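Local coordinates for 190aa long hypothetical protein (PDB 2DDZ), which is of unknown function, belongs to the DUF366 family and assembles as a hexamer in the crystal, at the interface of chains A and B. Numbering follows the deposited sequence. Chains: chain A/B, 190aa long hypothetical protein.

The interface of chains A and B. Residues chain A 24, 27, 33-34; chain B 181, 184-185.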
# COMPACT_ATOMS: atom_id res chain seq x y z
N HIS A 24 14.41 -13.13 4.55
CA HIS A 24 15.51 -13.61 3.73
C HIS A 24 16.23 -14.82 4.29
O HIS A 24 17.38 -15.08 3.92
CB HIS A 24 16.53 -12.51 3.47
CG HIS A 24 16.06 -11.47 2.50
ND1 HIS A 24 15.56 -10.25 2.91
CD2 HIS A 24 16.11 -11.42 1.15
CE1 HIS A 24 15.33 -9.49 1.86
NE2 HIS A 24 15.65 -10.18 0.77
N TYR A 27 17.15 -17.21 1.41
CA TYR A 27 18.13 -16.68 0.47
C TYR A 27 19.52 -16.63 1.11
O TYR A 27 20.52 -16.89 0.44
CB TYR A 27 17.73 -15.27 0.01
CG TYR A 27 18.74 -14.67 -0.94
CD1 TYR A 27 19.13 -15.35 -2.09
CD2 TYR A 27 19.32 -13.42 -0.68
CE1 TYR A 27 20.06 -14.82 -2.97
CE2 TYR A 27 20.26 -12.88 -1.55
CZ TYR A 27 20.63 -13.58 -2.69
OH TYR A 27 21.56 -13.06 -3.56
N LEU A 33 16.49 -17.29 -4.25
CA LEU A 33 16.00 -15.93 -4.41
C LEU A 33 14.48 -15.90 -4.62
O LEU A 33 13.92 -16.78 -5.29
CB LEU A 33 16.71 -15.28 -5.62
CG LEU A 33 16.64 -13.76 -5.80
CD1 LEU A 33 17.51 -13.07 -4.74
CD2 LEU A 33 17.13 -13.39 -7.19
N GLY A 34 13.83 -14.90 -4.03
CA GLY A 34 12.39 -14.71 -4.18
C GLY A 34 11.51 -15.67 -3.39
O GLY A 34 11.98 -16.33 -2.46
N LYS B 181 14.98 -8.94 -9.80
CA LYS B 181 16.00 -9.68 -9.07
C LYS B 181 16.73 -8.84 -8.03
O LYS B 181 16.95 -9.28 -6.91
CB LYS B 181 17.00 -10.33 -10.05
CG LYS B 181 16.35 -11.47 -10.86
CD LYS B 181 17.30 -12.20 -11.81
CE LYS B 181 16.57 -13.30 -12.58
NZ LYS B 181 16.31 -12.96 -14.02
N LEU B 184 15.00 -8.28 -4.75
CA LEU B 184 14.86 -9.45 -3.88
C LEU B 184 16.13 -9.89 -3.15
O LEU B 184 16.07 -10.77 -2.30
CB LEU B 184 14.34 -10.63 -4.70
CG LEU B 184 13.05 -10.46 -5.50
CD1 LEU B 184 12.92 -11.60 -6.50
CD2 LEU B 184 11.86 -10.40 -4.56
N LYS B 185 17.26 -9.27 -3.46
CA LYS B 185 18.54 -9.65 -2.83
C LYS B 185 19.04 -8.70 -1.73
O LYS B 185 20.12 -8.91 -1.16
CB LYS B 185 19.63 -9.73 -3.90
CG LYS B 185 19.95 -8.36 -4.48
CD LYS B 185 21.05 -8.38 -5.53
CE LYS B 185 21.43 -6.94 -5.90
NZ LYS B 185 22.60 -6.85 -6.82
O HOH W 1 14.92 -13.37 -1.89
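A:Leu33 and B:Leu184 meet across the interface on loop backbone: A:Leu33 is extended (phi -91°, psi 142°), whereas A:Gly34 has a positive phi and B:Leu184 and B:Lys185 keep psi near zero. CG of A:Leu33 stands anti to its backbone N (chi1 -165°), which carries both methyls toward chain B. CD1 lies over the B:Leu184 backbone and 4.0 Å from B:Leu184 CB. The two leucine side chains cross obliquely. CD2 turns the other way and reaches the last turn of the partner helix, 4.1 Å from the carbonyl O of B:Lys181. On its own chain, CD1 also rests on one face of the A:Tyr27 ring, toward the rim. An alanine in place of A:Leu33 would probably leave a gap between B:Leu184 and that ring face, and the ring would lose a support.

The A:Tyr27 side chain runs parallel to that of B:Lys185. Its ring atom CE2 is 3.9 Å from B:Lys185 CA, and the phenol OH is equally near the CB methylene. The contact is therefore with the root of the lysine.

The carbonyl O of B:Leu184 is the polar centre. A:His24 NE2 gives it a weak, bent hydrogen bond of 3.2 Å. The imidazole meets this carbonyl group with its edge, the carbonyl carbon lying in the ring plane. Water 1 lies 2.9 Å from the same B:Leu184 O and 2.8 Å from A:Gly34 N, linking the two backbones. B:Leu184 CD1 packs on A:Gly34 CA.

Chain A supplies the loops on either side of helix 25-30, and A:Tyr27 from within it. Chain B supplies the C-terminal end of helix 161-182 and the loop that follows. The patch is part of a two-fold interface between identical chains of the deposited hexamer, with a chain-exchanged twin.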